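Local coordinates for secreted protein (Streptomyces lividans TK24, PDB 5LXZ) that is a copper-bound, galactose oxidase-like protein of the AA5 family that probably works as a metalloradical oxidase, at residues G470-G476 / R495-P501. The protein carries 1 engineered substitution. Numbering follows the deposited sequence. Where two conformers were deposited one is given.
With PO4 (phosphate ion), chain G.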
ATOM      1  N   GLY A 470      -9.394 -19.442   6.326  1.00  9.15           N
ATOM      2  CA  GLY A 470      -9.116 -19.661   4.913  1.00  8.74           C
ATOM      3  C   GLY A 470     -10.017 -18.903   3.940  1.00  8.65           C
ATOM      4  O   GLY A 470      -9.837 -19.015   2.737  1.00  8.86           O
ATOM      5  N   ARG A 471     -10.979 -18.152   4.452  0.50  8.17           N
ATOM      6  CA  ARG A 471     -11.743 -17.222   3.633  0.50  8.15           C
ATOM      7  C   ARG A 471     -11.036 -15.895   3.652  0.50  8.40           C
ATOM      8  O   ARG A 471     -10.083 -15.700   4.399  0.50  8.54           O
ATOM      9  CB  ARG A 471     -13.152 -17.065   4.155  0.50  8.24           C
ATOM     10  CG  ARG A 471     -13.938 -18.375   4.112  0.50  8.28           C
ATOM     11  CD  ARG A 471     -15.368 -18.213   4.618  0.50  8.25           C
ATOM     12  NE  ARG A 471     -16.100 -19.465   4.476  0.50  8.59           N
ATOM     13  CZ  ARG A 471     -16.027 -20.494   5.326  0.50  9.06           C
ATOM     14  NH1 ARG A 471     -15.265 -20.447   6.412  0.50  9.25           N
ATOM     15  NH2 ARG A 471     -16.691 -21.606   5.063  0.50  9.55           N
ATOM     16  N   LEU A 472     -11.500 -15.000   2.799  1.00  8.67           N
ATOM     17  CA  LEU A 472     -10.856 -13.688   2.621  1.00  8.77           C
ATOM     18  C   LEU A 472     -11.858 -12.577   2.724  1.00  8.91           C
ATOM     19  O   LEU A 472     -12.980 -12.670   2.212  1.00  9.24           O
ATOM     20  CB  LEU A 472     -10.150 -13.629   1.298  1.00  8.74           C
ATOM     21  CG  LEU A 472      -9.007 -14.629   1.199  1.00  9.18           C
ATOM     22  CD1 LEU A 472      -9.415 -15.855   0.361  1.00  8.71           C
ATOM     23  CD2 LEU A 472      -7.750 -14.006   0.631  1.00  9.77           C
ATOM     24  N   MET A 473     -11.444 -11.484   3.361  1.00  7.81           N
ATOM     25  CA  MET A 473     -12.281 -10.304   3.486  1.00  8.09           C
ATOM     26  C   MET A 473     -11.777  -9.249   2.521  1.00  7.88           C
ATOM     27  O   MET A 473     -10.566  -9.023   2.415  1.00  7.93           O
ATOM     28  CB  MET A 473     -12.260  -9.772   4.909  1.00  9.11           C
ATOM     29  CG  MET A 473     -13.184  -8.615   5.152  1.00 10.19           C
ATOM     30  SD  MET A 473     -12.499  -6.998   4.787  1.00 12.20           S
ATOM     31  CE  MET A 473     -11.425  -6.815   6.210  1.00 12.01           C
ATOM     32  N   PHE A 474     -12.716  -8.597   1.845  1.00  7.05           N
ATOM     33  CA  PHE A 474     -12.452  -7.519   0.916  1.00  7.25           C
ATOM     34  C   PHE A 474     -13.153  -6.272   1.395  1.00  7.41           C
ATOM     35  O   PHE A 474     -14.281  -6.305   1.885  1.00  8.10           O
ATOM     36  CB  PHE A 474     -12.954  -7.902  -0.475  1.00  7.29           C
ATOM     37  CG  PHE A 474     -12.032  -8.836  -1.203  1.00  7.41           C
ATOM     38  CD1 PHE A 474     -11.934 -10.190  -0.821  1.00  7.74           C
ATOM     39  CD2 PHE A 474     -11.262  -8.403  -2.285  1.00  8.00           C
ATOM     40  CE1 PHE A 474     -11.069 -11.076  -1.481  1.00  8.08           C
ATOM     41  CE2 PHE A 474     -10.433  -9.294  -2.943  1.00  8.24           C
ATOM     42  CZ  PHE A 474     -10.301 -10.610  -2.538  1.00  7.98           C
ATOM     43  N   PHE A 475     -12.470  -5.121   1.290  1.00  7.36           N
ATOM     44  CA  PHE A 475     -13.007  -3.870   1.804  1.00  7.15           C
ATOM     45  C   PHE A 475     -12.711  -2.710   0.889  1.00  6.59           C
ATOM     46  O   PHE A 475     -11.841  -2.776   0.023  1.00  6.07           O
ATOM     47  CB  PHE A 475     -12.410  -3.558   3.190  1.00  7.26           C
ATOM     48  CG  PHE A 475     -10.934  -3.317   3.155  1.00  7.55           C
ATOM     49  CD1 PHE A 475     -10.425  -2.028   2.938  1.00  7.91           C
ATOM     50  CD2 PHE A 475     -10.032  -4.353   3.336  1.00  7.64           C
ATOM     51  CE1 PHE A 475      -9.057  -1.786   2.893  1.00  7.92           C
ATOM     52  CE2 PHE A 475      -8.661  -4.106   3.288  1.00  7.76           C
ATOM     53  CZ  PHE A 475      -8.188  -2.821   3.063  1.00  7.82           C
ATOM     54  N   GLY A 476     -13.399  -1.605   1.131  1.00  6.89           N
ATOM     55  CA  GLY A 476     -13.097  -0.342   0.536  1.00  6.86           C
ATOM     56  C   GLY A 476     -13.689  -0.110  -0.819  1.00  7.42           C
ATOM     57  O   GLY A 476     -14.592  -0.843  -1.232  1.00  7.33           O
ATOM     58  N   ARG A 495     -19.543  -1.388   2.043  1.00 10.63           N
ATOM     59  CA  ARG A 495     -19.807  -2.797   2.162  1.00 11.07           C
ATOM     60  C   ARG A 495     -18.487  -3.584   2.234  1.00 11.23           C
ATOM     61  O   ARG A 495     -17.464  -3.174   1.662  1.00 10.40           O
ATOM     62  CB  ARG A 495     -20.639  -3.285   1.001  1.00 12.41           C
ATOM     63  CG  ARG A 495     -22.052  -2.722   1.011  1.00 13.25           C
ATOM     64  CD  ARG A 495     -22.816  -3.137  -0.225  1.00 13.87           C
ATOM     65  NE  ARG A 495     -22.259  -2.519  -1.401  1.00 14.90           N
ATOM     66  CZ  ARG A 495     -22.626  -2.790  -2.641  1.00 15.45           C
ATOM     67  NH1 ARG A 495     -23.547  -3.727  -2.868  1.00 17.23           N
ATOM     68  NH2 ARG A 495     -22.036  -2.178  -3.652  1.00 15.76           N
ATOM     69  N   ILE A 496     -18.549  -4.731   2.903  1.00 10.60           N
ATOM     70  CA  ILE A 496     -17.465  -5.669   3.062  0.50 10.57           C
ATOM     71  C   ILE A 496     -17.909  -6.962   2.348  1.00 11.12           C
ATOM     72  O   ILE A 496     -19.104  -7.263   2.400  1.00 11.95           O
ATOM     73  CB  ILE A 496     -17.308  -5.859   4.591  0.50 10.27           C
ATOM     74  CG1 ILE A 496     -16.946  -4.524   5.257  0.50 10.14           C
ATOM     75  CG2 ILE A 496     -16.253  -6.887   4.937  0.50 10.38           C
ATOM     76  CD1 ILE A 496     -15.617  -3.962   4.745  0.50 10.45           C
ATOM     77  N   GLU A 497     -16.999  -7.709   1.741  1.00 10.21           N
ATOM     78  CA  GLU A 497     -17.325  -9.011   1.188  1.00 10.50           C
ATOM     79  C   GLU A 497     -16.429 -10.054   1.816  1.00 10.61           C
ATOM     80  O   GLU A 497     -15.268  -9.779   2.167  1.00 10.87           O
ATOM     81  CB  GLU A 497     -17.123  -9.059  -0.314  1.00 11.66           C
ATOM     82  CG  GLU A 497     -18.254  -8.519  -1.151  1.00 12.89           C
ATOM     83  CD  GLU A 497     -18.026  -8.749  -2.660  1.00 15.06           C
ATOM     84  OE1 GLU A 497     -17.351  -7.953  -3.296  1.00 19.29           O
ATOM     85  OE2 GLU A 497     -18.532  -9.722  -3.224  1.00 17.29           O
ATOM     86  N   ILE A 498     -16.947 -11.266   1.913  1.00 10.31           N
ATOM     87  CA  ILE A 498     -16.143 -12.442   2.204  1.00 10.30           C
ATOM     88  C   ILE A 498     -16.137 -13.350   1.012  1.00  9.83           C
ATOM     89  O   ILE A 498     -17.215 -13.656   0.474  1.00 10.32           O
ATOM     90  CB  ILE A 498     -16.741 -13.202   3.375  1.00 11.00           C
ATOM     91  CG1 ILE A 498     -16.849 -12.281   4.552  1.00 12.14           C
ATOM     92  CG2 ILE A 498     -15.938 -14.449   3.720  1.00 11.37           C
ATOM     93  CD1 ILE A 498     -15.585 -11.747   5.044  1.00 12.92           C
ATOM     94  N   TYR A 499     -14.962 -13.763   0.587  1.00  8.39           N
ATOM     95  CA  TYR A 499     -14.819 -14.742  -0.451  1.00  8.50           C
ATOM     96  C   TYR A 499     -14.458 -16.077   0.166  1.00  8.95           C
ATOM     97  O   TYR A 499     -13.495 -16.213   0.931  1.00  8.70           O
ATOM     98  CB  TYR A 499     -13.761 -14.324  -1.494  1.00  8.08           C
ATOM     99  CG  TYR A 499     -13.570 -15.363  -2.575  1.00  8.20           C
ATOM    100  CD1 TYR A 499     -14.598 -15.654  -3.458  1.00  8.33           C
ATOM    101  CD2 TYR A 499     -12.403 -16.095  -2.664  1.00  8.39           C
ATOM    102  CE1 TYR A 499     -14.439 -16.614  -4.425  1.00  8.40           C
ATOM    103  CE2 TYR A 499     -12.206 -17.039  -3.654  1.00  8.20           C
ATOM    104  CZ  TYR A 499     -13.265 -17.353  -4.503  1.00  8.56           C
ATOM    105  OH  TYR A 499     -13.036 -18.308  -5.460  1.00  8.55           O
ATOM    106  N   THR A 500     -15.196 -17.121  -0.219  1.00  9.04           N
ATOM    107  CA  THR A 500     -14.920 -18.480   0.200  1.00  9.76           C
ATOM    108  C   THR A 500     -14.347 -19.212  -1.017  1.00  9.74           C
ATOM    109  O   THR A 500     -15.059 -19.408  -2.020  1.00  9.76           O
ATOM    110  CB  THR A 500     -16.224 -19.182   0.643  1.00 10.31           C
ATOM    111  OG1 THR A 500     -16.758 -18.518   1.775  1.00 10.73           O
ATOM    112  CG2 THR A 500     -15.961 -20.607   1.020  1.00 11.49           C
ATOM    113  N   PRO A 501     -13.083 -19.606  -0.979  1.00  9.47           N
ATOM    114  CA  PRO A 501     -12.467 -20.170  -2.185  1.00  9.58           C
ATOM    115  C   PRO A 501     -12.999 -21.602  -2.476  1.00  9.53           C
ATOM    116  O   PRO A 501     -13.583 -22.216  -1.600  1.00  9.19           O
ATOM    117  CB  PRO A 501     -10.950 -20.201  -1.853  1.00  9.62           C
ATOM    118  CG  PRO A 501     -10.827 -19.135  -0.792  1.00  9.77           C
ATOM    119  CD  PRO A 501     -12.064 -19.219   0.023  1.00  9.66           C
TER
HETATM  120  P   PO4 G 706     -15.723 -23.866   7.854  1.00 32.58           P
HETATM  121  O1  PO4 G 706     -16.528 -24.116   9.112  1.00 35.62           O
HETATM  122  O2  PO4 G 706     -14.942 -22.562   8.100  1.00 32.37           O
HETATM  123  O3  PO4 G 706     -14.800 -25.032   7.566  1.00 31.64           O
HETATM  124  O4  PO4 G 706     -16.623 -23.770   6.651  1.00 33.36           O
HETATM  125  O   HOH W   1     -15.647  -3.501  -0.713  0.50  6.73           O
HETATM  126  O   HOH W   2     -15.864  -1.108   2.672  1.00 11.39           O
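Strands 472-476 and 496-500 are the central antiparallel pair of a four-stranded blade of the Kelch-type beta-propeller, in which N-terminal strand 14-18 pairs with 496-500 and so closes the ring. Leu472 and Tyr499 form one hydrogen-bonded pair (Tyr499 N to Leu472 O, 2.8 Å), Phe474 and Glu497 the next (Phe474 N to Glu497 O, 2.8 Å). Past the last pair, two waters bridge Gly476 to Arg495 O. On one face Met473, its CG anti to the backbone N (chi1 -175°), lays CG within 3.5 Å of Ile496 CG2, while its CB meets Ile498 CD1. On the other, Phe474 and Tyr499 both meet Trp15, and buried Glu497 is paired with Arg458. At the margin Arg471 runs beside Thr500, extended from CG to NE, and NE reaches Thr500 OG1 (2.9 Å) nearly in the guanidinium plane, though the bond is bent (131°). A valine in place of Thr500 would probably leave NE without this acceptor. Arg471 NH1 and NH2 grip O2 and O4, respectively, of a phosphate ion, probably from the crystallisation liquor (2.7 Å each), almost straight, and Asp469 also pairs with NH1. In this conformer Thr500 OG1 thus helps orient the guanidinium, while Asp469 and phosphate probably offset its charge.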